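PDB 1ORN: endonuclease III from Geobacillus stearothermophilus, which probably removes oxidised pyrimidines from DNA as a base-excision-repair glycosylase, cutting the strand through a covalent enzyme-DNA intermediate and carrying a [4Fe-4S] cluster. Local coordinates for residues C26-H30 / D48-N52; H30-L36 / S131-G135; V41-C46 / I83-K89; K124-V128 / I139-T143. All blocks are in the same frame, centred on the assembly; numbering follows the deposited sequence.

Contact 1 (C26-H30 / D48-N52); sequences CELVH and DALVN. With nucleotides of chain A.
Residues 26-30 form an irregular loop between helices 7-20 and 33-43, and residues 48-52 are the first turn of helix 48-61, closed by Asn52 N to Asp48 O at 2.8 Å. The CA atoms of Leu28 and Asp48 lie 6.1 Å apart, those of Val29 and Asn52 6.0 Å. At Glu27 (phi/psi -93/5) the carbonyl turns to the helix and its O accepts from Asn52 ND2 at 3.1 Å. The Glu27 carboxylate ties the loop to helix 177-191 through a salt bridge to Arg189 and a hydrogen bond to Tyr190, while water 1 donates to Asp48 OD1 (2.9 Å) and weakly to Glu27 OE2. Leu28 (m,t) lays CD2 3.8 Å from Val51 CG1. In this helical HhH-GPD fold the covered helix end faces DNA: Asp48 N bonds the modified residue of chain B. Leu28 (-84/126) and Val29 (-75/126) are both extended, and Val29 N donates to Asn52 OD1 at 2.8 Å, almost linearly. Asparagine suits this place: its one amide (chi1 m) serves both a carbonyl and an NH of the loop. At His30 the chain is fully extended, and chi1 p turns ND1 back to donate to Leu28 O at 2.9 Å.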
# COMPACT_ATOMS: atom_id res chain seq x y z
N CYS C 26 -2.79 5.16 -7.21
CA CYS C 26 -3.10 5.13 -5.79
C CYS C 26 -4.55 5.60 -5.69
O CYS C 26 -4.88 6.68 -6.19
CB CYS C 26 -2.19 6.08 -5.01
SG CYS C 26 -2.65 6.28 -3.27
N GLU C 27 -5.40 4.81 -5.05
CA GLU C 27 -6.81 5.19 -4.95
C GLU C 27 -7.20 5.96 -3.69
O GLU C 27 -8.38 6.24 -3.48
CB GLU C 27 -7.69 3.94 -5.09
CG GLU C 27 -7.44 3.18 -6.39
CD GLU C 27 -8.60 2.28 -6.79
OE1 GLU C 27 -9.62 2.80 -7.27
OE2 GLU C 27 -8.48 1.04 -6.62
N LEU C 28 -6.23 6.31 -2.85
CA LEU C 28 -6.53 7.07 -1.64
C LEU C 28 -6.59 8.56 -1.97
O LEU C 28 -5.65 9.11 -2.53
CB LEU C 28 -5.46 6.83 -0.57
CG LEU C 28 -5.39 5.43 0.04
CD1 LEU C 28 -4.18 5.37 0.96
CD2 LEU C 28 -6.67 5.11 0.80
N VAL C 29 -7.70 9.19 -1.62
CA VAL C 29 -7.89 10.61 -1.90
C VAL C 29 -7.07 11.48 -0.95
O VAL C 29 -7.17 11.34 0.27
CB VAL C 29 -9.39 11.00 -1.80
CG1 VAL C 29 -9.58 12.49 -2.04
CG2 VAL C 29 -10.19 10.18 -2.81
N HIS C 30 -6.26 12.37 -1.51
CA HIS C 30 -5.42 13.27 -0.73
C HIS C 30 -5.03 14.49 -1.56
O HIS C 30 -4.95 14.41 -2.79
CB HIS C 30 -4.15 12.56 -0.28
CG HIS C 30 -3.25 12.17 -1.41
ND1 HIS C 30 -3.54 11.12 -2.26
CD2 HIS C 30 -2.08 12.69 -1.84
CE1 HIS C 30 -2.58 11.01 -3.17
NE2 HIS C 30 -1.68 11.95 -2.93
N ASP C 48 -9.97 0.90 0.84
CA ASP C 48 -9.80 2.27 0.36
C ASP C 48 -11.12 3.02 0.46
O ASP C 48 -11.16 4.17 0.90
CB ASP C 48 -9.32 2.28 -1.09
CG ASP C 48 -7.88 1.83 -1.22
OD1 ASP C 48 -7.43 1.63 -2.37
OD2 ASP C 48 -7.20 1.69 -0.19
N ALA C 49 -12.19 2.36 0.04
CA ALA C 49 -13.52 2.97 0.07
C ALA C 49 -13.84 3.56 1.44
O ALA C 49 -14.30 4.70 1.55
CB ALA C 49 -14.58 1.95 -0.33
N LEU C 50 -13.61 2.78 2.50
CA LEU C 50 -13.90 3.26 3.85
C LEU C 50 -12.94 4.34 4.30
O LEU C 50 -13.32 5.25 5.04
CB LEU C 50 -13.86 2.10 4.85
CG LEU C 50 -15.21 1.61 5.37
CD1 LEU C 50 -15.91 2.73 6.13
CD2 LEU C 50 -16.08 1.14 4.20
N VAL C 51 -11.68 4.26 3.87
CA VAL C 51 -10.73 5.28 4.26
C VAL C 51 -11.13 6.61 3.62
O VAL C 51 -11.11 7.65 4.27
CB VAL C 51 -9.29 4.93 3.81
CG1 VAL C 51 -8.38 6.12 4.05
CG2 VAL C 51 -8.79 3.71 4.59
N ASN C 52 -11.49 6.57 2.34
CA ASN C 52 -11.88 7.79 1.63
C ASN C 52 -13.16 8.41 2.18
O ASN C 52 -13.30 9.63 2.23
CB ASN C 52 -12.03 7.51 0.14
CG ASN C 52 -10.70 7.21 -0.53
OD1 ASN C 52 -9.67 7.76 -0.16
ND2 ASN C 52 -10.73 6.33 -1.53
P DG A 8 -18.65 0.56 11.52
OP1 DG A 8 -18.96 1.99 11.30
OP2 DG A 8 -19.59 -0.29 12.29
O5' DG A 8 -18.39 -0.10 10.10
C5' DG A 8 -17.43 0.47 9.21
C4' DG A 8 -17.44 -0.25 7.89
O4' DG A 8 -16.66 -1.46 7.95
C3' DG A 8 -18.83 -0.66 7.39
O3' DG A 8 -18.94 -0.35 6.01
C2' DG A 8 -18.86 -2.16 7.63
C1' DG A 8 -17.41 -2.56 7.45
N9 DG A 8 -17.00 -3.75 8.19
C8 DG A 8 -17.35 -4.09 9.48
N7 DG A 8 -16.81 -5.22 9.87
C5 DG A 8 -16.06 -5.64 8.78
C6 DG A 8 -15.25 -6.80 8.62
O6 DG A 8 -15.03 -7.71 9.42
N1 DG A 8 -14.67 -6.84 7.35
C2 DG A 8 -14.84 -5.90 6.37
N2 DG A 8 -14.20 -6.12 5.22
N3 DG A 8 -15.59 -4.81 6.51
C4 DG A 8 -16.17 -4.75 7.74
O HOH W 1 -9.78 0.92 -3.86
O HOH W 2 -8.25 9.14 1.79

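Contact 2 (H30-L36 / S131-G135); sequences HRNPFEL and SVAFG
The start of helix 33-43 meets the last turn of helix 123-134, the second helix of the helix-hairpin-helix, in a small apolar patch of 219 Å² on the protein surface, its nearest atom about 11 Å from the DNA. Pro33 and Ala133 are in register, their CA atoms 5.5 Å apart. Residues 30-32 lead in as loop, His30 and Asn32 both extended. Asn32 (chi1 p) is the N-cap: its OD1 accepts from Glu35 N at 2.8 Å, while Leu36 N bonds Asn32 O at 3.0 Å. Proline, with no NH to give, fits the first helical position. Leu36 and Pro33 project from one side, the Phe134 ring from the other. Leu36 (t,p) pushes CD2 into the hollow between Val132 and Ala133, 3.8 Å from Val132 CB and 3.7 Å from Ala133 CB; the short alanine lets the helices close up here. Pro33 CB sits 4.1 Å from Ala133 CB and 3.9 Å from Phe134 CZ, because the Phe134 ring (chi1 m) swings its tip back toward the proline. At the opposite end of the patch, His30 CE1 lies 4.1 Å from Val132 CG1. On the flank that does not face helix 123-134, Arg31 NH2 makes a salt bridge to Glu35 OE1 at 2.6 Å. No hydrogen bond crosses, so between these segments the join rests on shape and apolar burial.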
# COMPACT_ATOMS: atom_id res chain seq x y z
N HIS C 30 -6.26 12.37 -1.51
CA HIS C 30 -5.42 13.27 -0.73
C HIS C 30 -5.03 14.49 -1.56
O HIS C 30 -4.95 14.41 -2.79
CB HIS C 30 -4.15 12.56 -0.28
CG HIS C 30 -3.25 12.17 -1.41
ND1 HIS C 30 -3.54 11.12 -2.26
CD2 HIS C 30 -2.08 12.69 -1.84
CE1 HIS C 30 -2.58 11.01 -3.17
NE2 HIS C 30 -1.68 11.95 -2.93
N ARG C 31 -4.75 15.60 -0.89
CA ARG C 31 -4.37 16.84 -1.56
C ARG C 31 -2.92 17.26 -1.31
O ARG C 31 -2.38 18.12 -2.01
CB ARG C 31 -5.32 17.97 -1.15
CG ARG C 31 -6.73 17.78 -1.67
CD ARG C 31 -7.73 18.66 -0.92
NE ARG C 31 -7.87 18.24 0.47
CZ ARG C 31 -8.69 18.80 1.35
NH1 ARG C 31 -9.47 19.82 0.98
NH2 ARG C 31 -8.75 18.35 2.59
N ASN C 32 -2.28 16.64 -0.31
CA ASN C 32 -0.90 16.95 0.01
C ASN C 32 -0.26 15.75 0.74
O ASN C 32 -0.95 14.81 1.12
CB ASN C 32 -0.83 18.22 0.86
CG ASN C 32 -1.62 18.11 2.14
OD1 ASN C 32 -1.34 17.26 2.98
ND2 ASN C 32 -2.62 18.97 2.29
N PRO C 33 1.08 15.78 0.93
CA PRO C 33 1.82 14.70 1.60
C PRO C 33 1.35 14.35 3.01
O PRO C 33 1.39 13.18 3.39
CB PRO C 33 3.26 15.20 1.57
CG PRO C 33 3.28 16.04 0.31
CD PRO C 33 2.01 16.82 0.46
N PHE C 34 0.92 15.35 3.77
CA PHE C 34 0.45 15.12 5.13
C PHE C 34 -0.85 14.34 5.09
O PHE C 34 -1.04 13.39 5.84
CB PHE C 34 0.24 16.44 5.87
CG PHE C 34 -0.25 16.28 7.28
CD1 PHE C 34 0.49 15.53 8.20
CD2 PHE C 34 -1.45 16.85 7.69
CE1 PHE C 34 0.04 15.36 9.51
CE2 PHE C 34 -1.91 16.68 8.99
CZ PHE C 34 -1.16 15.93 9.91
N GLU C 35 -1.77 14.75 4.21
CA GLU C 35 -3.03 14.02 4.09
C GLU C 35 -2.75 12.61 3.59
O GLU C 35 -3.42 11.66 4.00
CB GLU C 35 -3.98 14.72 3.11
CG GLU C 35 -4.69 15.93 3.71
CD GLU C 35 -5.70 16.53 2.75
OE1 GLU C 35 -6.33 17.55 3.12
OE2 GLU C 35 -5.88 15.99 1.64
N LEU C 36 -1.76 12.45 2.71
CA LEU C 36 -1.46 11.11 2.21
C LEU C 36 -0.96 10.25 3.36
O LEU C 36 -1.40 9.12 3.53
CB LEU C 36 -0.38 11.14 1.12
CG LEU C 36 0.03 9.75 0.60
CD1 LEU C 36 -1.16 9.03 -0.01
CD2 LEU C 36 1.15 9.90 -0.43
N SER C 131 6.88 7.15 -2.53
CA SER C 131 6.60 6.89 -3.94
C SER C 131 5.53 7.81 -4.51
O SER C 131 5.74 8.47 -5.53
CB SER C 131 6.16 5.44 -4.12
OG SER C 131 5.78 5.19 -5.46
N VAL C 132 4.38 7.84 -3.85
CA VAL C 132 3.26 8.65 -4.33
C VAL C 132 3.46 10.14 -4.11
O VAL C 132 3.24 10.94 -5.02
CB VAL C 132 1.96 8.14 -3.67
CG1 VAL C 132 0.78 8.94 -4.21
CG2 VAL C 132 1.83 6.70 -4.10
N ALA C 133 3.87 10.53 -2.91
CA ALA C 133 4.07 11.94 -2.59
C ALA C 133 5.34 12.58 -3.15
O ALA C 133 5.30 13.73 -3.62
CB ALA C 133 4.03 12.14 -1.09
N PHE C 134 6.46 11.87 -3.10
CA PHE C 134 7.72 12.44 -3.53
C PHE C 134 8.38 11.83 -4.75
O PHE C 134 9.54 12.14 -5.06
CB PHE C 134 8.69 12.43 -2.35
CG PHE C 134 8.11 13.00 -1.09
CD1 PHE C 134 7.66 14.31 -1.04
CD2 PHE C 134 7.97 12.21 0.05
CE1 PHE C 134 7.09 14.84 0.12
CE2 PHE C 134 7.40 12.73 1.21
CZ PHE C 134 6.96 14.05 1.25
N GLY C 135 7.66 10.96 -5.45
CA GLY C 135 8.18 10.33 -6.64
C GLY C 135 9.42 9.47 -6.47
O GLY C 135 10.10 9.18 -7.45

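Contact 3 (V41-C46 / I83-K89); sequences VLSAQC and IGLYRNK. With nucleotides of chain A; nucleotides of chain B.
Helix 33-43 ends in a type II turn from Ser43 to Cys46, closed by Cys46 N to Ser43 O at 3.1 Å; Ala44 has phi/psi -60/120 and Gln45 the left-handed 60/35. Opposite, Ile83 and Gly84 (92/168) lead to Leu85 (45/29), the N-cap of helix 86-103. Leu42 and Lys89 have CA atoms 6.8 Å apart, Cys46 and Ile83 6.5 Å. Lys89, with chi2 to chi4 all t, is long enough for NZ to donate to Leu42 O and Ala44 O, each at 2.7 Å. Ile83 (m,m) packs CG2 3.9 Å from Cys46 SG and 4.3 Å from Leu42 CB. Both loops enter the DNA. Gln45 O accepts from N1 (2.8 Å) and N2 (2.9 Å) of DG6 of chain A, the guanine opposite the modified residue; Ile83 O accepts from its N2 at 3.0 Å, and Leu85 N donates to its O4' at 2.7 Å. Gly84 suits its place twice over: a CB would strike N3 of that base and jam against the preceding carbonyl O. The Lys89 ammonium, donating to two backbone carbonyls, ties the turn to the start of helix 86-103, and backbone acceptors read the Watson-Crick edge of the estranged guanine.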
# COMPACT_ATOMS: atom_id res chain seq x y z
N VAL C 41 -1.74 5.52 6.75
CA VAL C 41 -1.67 4.93 8.09
C VAL C 41 -3.04 4.30 8.40
O VAL C 41 -3.11 3.18 8.92
CB VAL C 41 -1.34 5.99 9.17
CG1 VAL C 41 -1.63 5.44 10.57
CG2 VAL C 41 0.14 6.37 9.07
N LEU C 42 -4.10 5.01 8.07
CA LEU C 42 -5.46 4.52 8.30
C LEU C 42 -5.79 3.32 7.41
O LEU C 42 -6.59 2.46 7.77
CB LEU C 42 -6.49 5.64 8.05
CG LEU C 42 -6.50 6.85 9.00
CD1 LEU C 42 -7.57 7.83 8.55
CD2 LEU C 42 -6.79 6.38 10.43
N SER C 43 -5.15 3.27 6.24
CA SER C 43 -5.35 2.22 5.24
C SER C 43 -4.94 0.81 5.64
O SER C 43 -5.38 -0.17 5.04
CB SER C 43 -4.61 2.61 3.95
OG SER C 43 -4.71 1.61 2.95
N ALA C 44 -4.08 0.69 6.65
CA ALA C 44 -3.63 -0.64 7.08
C ALA C 44 -4.81 -1.52 7.51
O ALA C 44 -5.53 -1.17 8.44
CB ALA C 44 -2.62 -0.51 8.22
N GLN C 45 -4.98 -2.65 6.83
CA GLN C 45 -6.07 -3.58 7.16
C GLN C 45 -7.46 -2.96 7.04
O GLN C 45 -8.37 -3.30 7.81
CB GLN C 45 -5.88 -4.13 8.58
CG GLN C 45 -4.50 -4.69 8.86
CD GLN C 45 -4.09 -5.76 7.88
OE1 GLN C 45 -4.81 -6.75 7.68
NE2 GLN C 45 -2.92 -5.59 7.25
N CYS C 46 -7.63 -2.07 6.07
CA CYS C 46 -8.91 -1.40 5.84
C CYS C 46 -9.06 -1.16 4.33
O CYS C 46 -8.06 -1.08 3.61
CB CYS C 46 -8.95 -0.06 6.59
SG CYS C 46 -10.55 0.80 6.55
N ILE C 83 -12.98 3.13 10.71
CA ILE C 83 -11.82 2.54 10.05
C ILE C 83 -11.47 1.19 10.69
O ILE C 83 -10.98 0.28 10.02
CB ILE C 83 -10.58 3.48 10.18
CG1 ILE C 83 -10.83 4.80 9.44
CG2 ILE C 83 -9.33 2.79 9.63
CD1 ILE C 83 -10.94 4.67 7.94
N GLY C 84 -11.73 1.08 11.99
CA GLY C 84 -11.39 -0.14 12.71
C GLY C 84 -10.00 0.10 13.27
O GLY C 84 -9.34 1.07 12.87
N LEU C 85 -9.53 -0.75 14.18
CA LEU C 85 -8.21 -0.57 14.79
C LEU C 85 -8.04 0.90 15.16
O LEU C 85 -6.92 1.43 15.19
CB LEU C 85 -7.10 -0.97 13.79
CG LEU C 85 -7.18 -2.37 13.16
CD1 LEU C 85 -5.97 -2.61 12.27
CD2 LEU C 85 -7.22 -3.42 14.27
N TYR C 86 -9.16 1.55 15.47
CA TYR C 86 -9.18 2.98 15.78
C TYR C 86 -8.50 3.45 17.06
O TYR C 86 -8.09 4.61 17.14
CB TYR C 86 -10.62 3.50 15.77
CG TYR C 86 -11.51 2.92 16.85
CD1 TYR C 86 -12.08 1.66 16.71
CD2 TYR C 86 -11.77 3.65 18.01
CE1 TYR C 86 -12.90 1.13 17.71
CE2 TYR C 86 -12.58 3.13 19.01
CZ TYR C 86 -13.14 1.88 18.85
OH TYR C 86 -13.96 1.37 19.84
N ARG C 87 -8.38 2.58 18.06
CA ARG C 87 -7.74 3.00 19.29
C ARG C 87 -6.24 3.14 19.05
O ARG C 87 -5.65 4.17 19.38
CB ARG C 87 -8.01 2.00 20.41
CG ARG C 87 -9.48 1.87 20.77
CD ARG C 87 -9.63 1.36 22.19
NE ARG C 87 -11.03 1.15 22.55
CZ ARG C 87 -11.77 0.14 22.09
NH1 ARG C 87 -11.25 -0.75 21.26
NH2 ARG C 87 -13.03 0.02 22.48
N ASN C 88 -5.63 2.12 18.46
CA ASN C 88 -4.21 2.18 18.19
C ASN C 88 -3.88 3.24 17.14
O ASN C 88 -2.90 3.96 17.27
CB ASN C 88 -3.69 0.81 17.74
CG ASN C 88 -3.67 -0.21 18.87
OD1 ASN C 88 -3.40 0.13 20.02
ND2 ASN C 88 -3.93 -1.47 18.55
N LYS C 89 -4.71 3.35 16.10
CA LYS C 89 -4.45 4.34 15.06
C LYS C 89 -4.55 5.77 15.58
O LYS C 89 -3.68 6.60 15.29
CB LYS C 89 -5.37 4.10 13.86
CG LYS C 89 -4.96 2.85 13.07
CD LYS C 89 -5.91 2.51 11.93
CE LYS C 89 -5.34 1.35 11.12
NZ LYS C 89 -6.25 0.95 10.00
P DG A 6 -8.25 -1.34 18.58
OP1 DG A 6 -7.60 -0.04 18.26
OP2 DG A 6 -8.78 -1.59 19.94
O5' DG A 6 -9.42 -1.57 17.53
C5' DG A 6 -10.47 -2.52 17.76
C4' DG A 6 -11.43 -2.50 16.60
O4' DG A 6 -10.74 -2.88 15.38
C3' DG A 6 -12.65 -3.42 16.68
O3' DG A 6 -13.72 -2.76 15.99
C2' DG A 6 -12.23 -4.61 15.84
C1' DG A 6 -11.49 -3.89 14.73
N9 DG A 6 -10.56 -4.69 13.94
C8 DG A 6 -9.85 -5.80 14.35
N7 DG A 6 -9.08 -6.30 13.41
C5 DG A 6 -9.30 -5.47 12.32
C6 DG A 6 -8.73 -5.51 11.02
O6 DG A 6 -7.90 -6.30 10.56
N1 DG A 6 -9.23 -4.49 10.21
C2 DG A 6 -10.15 -3.54 10.61
N2 DG A 6 -10.52 -2.63 9.68
N3 DG A 6 -10.68 -3.49 11.82
C4 DG A 6 -10.21 -4.48 12.62
P DG B 8 -2.88 -4.14 3.85
OP1 DG B 8 -2.21 -5.41 3.47
OP2 DG B 8 -4.31 -4.16 4.27
O5' DG B 8 -2.06 -3.45 5.02
C5' DG B 8 -0.64 -3.55 5.09
C4' DG B 8 -0.14 -2.83 6.32
O4' DG B 8 -0.80 -3.38 7.49
C3' DG B 8 1.35 -2.87 6.61
O3' DG B 8 1.69 -1.57 7.10
C2' DG B 8 1.48 -3.95 7.68
C1' DG B 8 0.16 -3.84 8.43
N9 DG B 8 -0.35 -5.09 8.98
C8 DG B 8 -0.25 -6.35 8.42
N7 DG B 8 -0.87 -7.26 9.12
C5 DG B 8 -1.40 -6.57 10.21
C6 DG B 8 -2.18 -7.04 11.31
O6 DG B 8 -2.61 -8.18 11.53
N1 DG B 8 -2.48 -6.01 12.19
C2 DG B 8 -2.09 -4.70 12.04
N2 DG B 8 -2.47 -3.85 13.01
N3 DG B 8 -1.37 -4.25 11.01
C4 DG B 8 -1.06 -5.24 10.14
P DA B 6 -7.45 -9.18 0.95
OP1 DA B 6 -7.20 -9.21 -0.51
OP2 DA B 6 -6.41 -9.66 1.89
O5' DA B 6 -7.88 -7.70 1.35
C5' DA B 6 -8.93 -7.04 0.63
C4' DA B 6 -9.25 -5.70 1.25
O4' DA B 6 -9.87 -5.88 2.54
C3' DA B 6 -8.06 -4.77 1.47
O3' DA B 6 -8.46 -3.44 1.16
C2' DA B 6 -7.81 -4.88 2.97
C1' DA B 6 -9.22 -5.06 3.50
N9 DA B 6 -9.33 -5.72 4.80
C8 DA B 6 -8.60 -6.79 5.26
N7 DA B 6 -8.96 -7.19 6.46
C5 DA B 6 -9.98 -6.32 6.81
C6 DA B 6 -10.79 -6.22 7.96
N6 DA B 6 -10.69 -7.04 9.01
N1 DA B 6 -11.71 -5.23 7.99
C2 DA B 6 -11.81 -4.42 6.94
N3 DA B 6 -11.12 -4.41 5.80
C4 DA B 6 -10.21 -5.40 5.80

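Contact 4 (K124-V128 / I139-T143); sequences KTANV and IAVDT. With nucleotides of chain B.
This is the active-site junction between the second helix of the helix-hairpin-helix, 123-134, and the connection that follows it: residues 139-142 are extended and Thr143 begins helix 143-152. The CA atoms of Lys124 and Ala140 approach to 4.7 Å, which only a small side chain permits; Ala140 CB points at the helix, 3.7 Å from Lys124 O, 3.8 Å from Asn127 CB and 3.5 Å from Val128 CG2. Ile139 and Val141 point away from helix 123-134; their side chains pack on helix 161-171. Lys124, its chi2 near -94°, runs along the connection, CG 3.8 Å from Val141 O and CE 4.1 Å from Asp142 CB, and its NZ is covalently linked to the modified residue of chain B, the trapped intermediate. Asp142 (chi1 p) caps helix 143-152 by accepting from Val145 N and His144 N, and OD2 also bonds the modified residue, consistent with the catalytic lysine and aspartate of this family. Asn127, held by Arg112 and Glu165, adds a weak bond, ND2 to Ile139 O at 3.2 Å. Phosphates of chain B meet helix N-termini: Thr143 N donates to DG8 OP1 at 2.9 Å, and Thr125 grips DT9 OP1 through its N at 2.9 Å and its OG1 at 2.7 Å.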
# COMPACT_ATOMS: atom_id res chain seq x y z
N LYS C 124 5.78 -0.75 4.53
CA LYS C 124 4.78 -0.58 3.48
C LYS C 124 4.28 0.87 3.44
O LYS C 124 4.21 1.48 2.37
CB LYS C 124 3.60 -1.54 3.73
CG LYS C 124 2.42 -1.41 2.75
CD LYS C 124 1.33 -0.48 3.29
CE LYS C 124 0.10 -0.47 2.36
NZ LYS C 124 -1.04 0.41 2.81
N THR C 125 3.92 1.41 4.59
CA THR C 125 3.40 2.77 4.67
C THR C 125 4.43 3.77 4.18
O THR C 125 4.11 4.65 3.37
CB THR C 125 2.97 3.09 6.11
OG1 THR C 125 1.89 2.21 6.47
CG2 THR C 125 2.50 4.53 6.24
N ALA C 126 5.67 3.64 4.64
CA ALA C 126 6.72 4.56 4.23
C ALA C 126 6.97 4.51 2.71
O ALA C 126 7.16 5.54 2.08
CB ALA C 126 8.02 4.26 4.98
N ASN C 127 6.97 3.31 2.14
CA ASN C 127 7.18 3.17 0.70
C ASN C 127 6.07 3.83 -0.12
O ASN C 127 6.34 4.45 -1.15
CB ASN C 127 7.31 1.70 0.30
CG ASN C 127 8.70 1.15 0.58
OD1 ASN C 127 9.63 1.90 0.90
ND2 ASN C 127 8.86 -0.16 0.47
N VAL C 128 4.82 3.68 0.32
CA VAL C 128 3.72 4.31 -0.41
C VAL C 128 3.90 5.82 -0.40
O VAL C 128 3.78 6.48 -1.44
CB VAL C 128 2.34 3.97 0.20
CG1 VAL C 128 1.27 4.86 -0.43
CG2 VAL C 128 2.02 2.51 -0.03
N ILE C 139 8.77 -0.04 -3.86
CA ILE C 139 7.73 -1.03 -4.05
C ILE C 139 7.15 -1.37 -2.69
O ILE C 139 7.80 -2.00 -1.86
CB ILE C 139 8.29 -2.32 -4.68
CG1 ILE C 139 8.94 -1.99 -6.03
CG2 ILE C 139 7.18 -3.35 -4.84
CD1 ILE C 139 9.57 -3.19 -6.71
N ALA C 140 5.92 -0.92 -2.46
CA ALA C 140 5.24 -1.18 -1.20
C ALA C 140 4.57 -2.54 -1.30
O ALA C 140 3.75 -2.77 -2.19
CB ALA C 140 4.20 -0.10 -0.94
N VAL C 141 4.92 -3.45 -0.40
CA VAL C 141 4.33 -4.78 -0.43
C VAL C 141 3.24 -4.93 0.63
O VAL C 141 3.51 -4.98 1.83
CB VAL C 141 5.41 -5.88 -0.23
CG1 VAL C 141 4.76 -7.27 -0.27
CG2 VAL C 141 6.47 -5.76 -1.32
N ASP C 142 1.99 -5.00 0.14
CA ASP C 142 0.79 -5.14 0.96
C ASP C 142 0.21 -6.53 0.73
O ASP C 142 0.84 -7.39 0.13
CB ASP C 142 -0.25 -4.12 0.51
CG ASP C 142 -0.89 -4.51 -0.81
OD1 ASP C 142 -0.15 -4.90 -1.74
OD2 ASP C 142 -2.14 -4.44 -0.92
N THR C 143 -1.03 -6.73 1.18
CA THR C 143 -1.68 -8.02 1.00
C THR C 143 -1.80 -8.44 -0.47
O THR C 143 -1.55 -9.60 -0.81
CB THR C 143 -3.08 -8.04 1.67
OG1 THR C 143 -3.68 -9.31 1.45
CG2 THR C 143 -3.97 -6.95 1.09
P DT B 9 3.18 -1.23 7.56
OP1 DT B 9 3.45 0.16 7.15
OP2 DT B 9 4.11 -2.32 7.17
O5' DT B 9 3.03 -1.26 9.14
C5' DT B 9 2.12 -0.36 9.76
C4' DT B 9 2.12 -0.56 11.26
O4' DT B 9 1.41 -1.78 11.59
C3' DT B 9 3.52 -0.67 11.88
O3' DT B 9 3.68 0.37 12.84
C2' DT B 9 3.55 -2.06 12.51
C1' DT B 9 2.07 -2.42 12.68
N1 DT B 9 1.76 -3.87 12.62
C2 DT B 9 0.94 -4.42 13.59
O2 DT B 9 0.47 -3.78 14.51
N3 DT B 9 0.70 -5.77 13.44
C4 DT B 9 1.19 -6.60 12.45
O4 DT B 9 0.88 -7.79 12.44
C5 DT B 9 2.06 -5.96 11.48
C7 DT B 9 2.65 -6.78 10.39
C6 DT B 9 2.29 -4.64 11.61
P DG B 8 -2.88 -4.14 3.85
OP1 DG B 8 -2.21 -5.41 3.47
OP2 DG B 8 -4.31 -4.16 4.27
O5' DG B 8 -2.06 -3.45 5.02
C5' DG B 8 -0.64 -3.55 5.09
C4' DG B 8 -0.14 -2.83 6.32
O4' DG B 8 -0.80 -3.38 7.49
C3' DG B 8 1.35 -2.87 6.61
O3' DG B 8 1.69 -1.57 7.10
C2' DG B 8 1.48 -3.95 7.68
C1' DG B 8 0.16 -3.84 8.43
N9 DG B 8 -0.35 -5.09 8.98
C8 DG B 8 -0.25 -6.35 8.42
N7 DG B 8 -0.87 -7.26 9.12
C5 DG B 8 -1.40 -6.57 10.21
C6 DG B 8 -2.18 -7.04 11.31
O6 DG B 8 -2.61 -8.18 11.53
N1 DG B 8 -2.48 -6.01 12.19
C2 DG B 8 -2.09 -4.70 12.04
N2 DG B 8 -2.47 -3.85 13.01
N3 DG B 8 -1.37 -4.25 11.01
C4 DG B 8 -1.06 -5.24 10.14
P DA B 6 -7.45 -9.18 0.95
OP1 DA B 6 -7.20 -9.21 -0.51
OP2 DA B 6 -6.41 -9.66 1.89
O5' DA B 6 -7.88 -7.70 1.35
C5' DA B 6 -8.93 -7.04 0.63
C4' DA B 6 -9.25 -5.70 1.25
O4' DA B 6 -9.87 -5.88 2.54
C3' DA B 6 -8.06 -4.77 1.47
O3' DA B 6 -8.46 -3.44 1.16
C2' DA B 6 -7.81 -4.88 2.97
C1' DA B 6 -9.22 -5.06 3.50
N9 DA B 6 -9.33 -5.72 4.80
C8 DA B 6 -8.60 -6.79 5.26
N7 DA B 6 -8.96 -7.19 6.46
C5 DA B 6 -9.98 -6.32 6.81
C6 DA B 6 -10.79 -6.22 7.96
N6 DA B 6 -10.69 -7.04 9.01
N1 DA B 6 -11.71 -5.23 7.99
C2 DA B 6 -11.81 -4.42 6.94
N3 DA B 6 -11.12 -4.41 5.80
C4 DA B 6 -10.21 -5.40 5.80
O HOH W 3 6.93 -2.58 1.48

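How the contacts relate
All four contacts gather round helices 33-43, 48-61 and 123-134, their centres 12 to 18 Å apart. Contacts 1 and 2 share His30, and contact 2 spans the longest loop, joining residues 30-36 to 131-135; contact 3 is nested inside it, while contact 4 crosses its end and adjoins it on helix 123-134. Contact 1 crosses contact 3, and Val51 packs on Ile83, Ser43 and Cys46. Contact 3 closes before contact 4 opens, yet they touch, Ser43 OG lying 3.9 Å from Lys124 NZ. The probing loops of contact 3 and the catalytic residues of contact 4 therefore stand side by side on the DNA, whereas the nearest atom of contact 2 is about 11 Å from the nucleic acid.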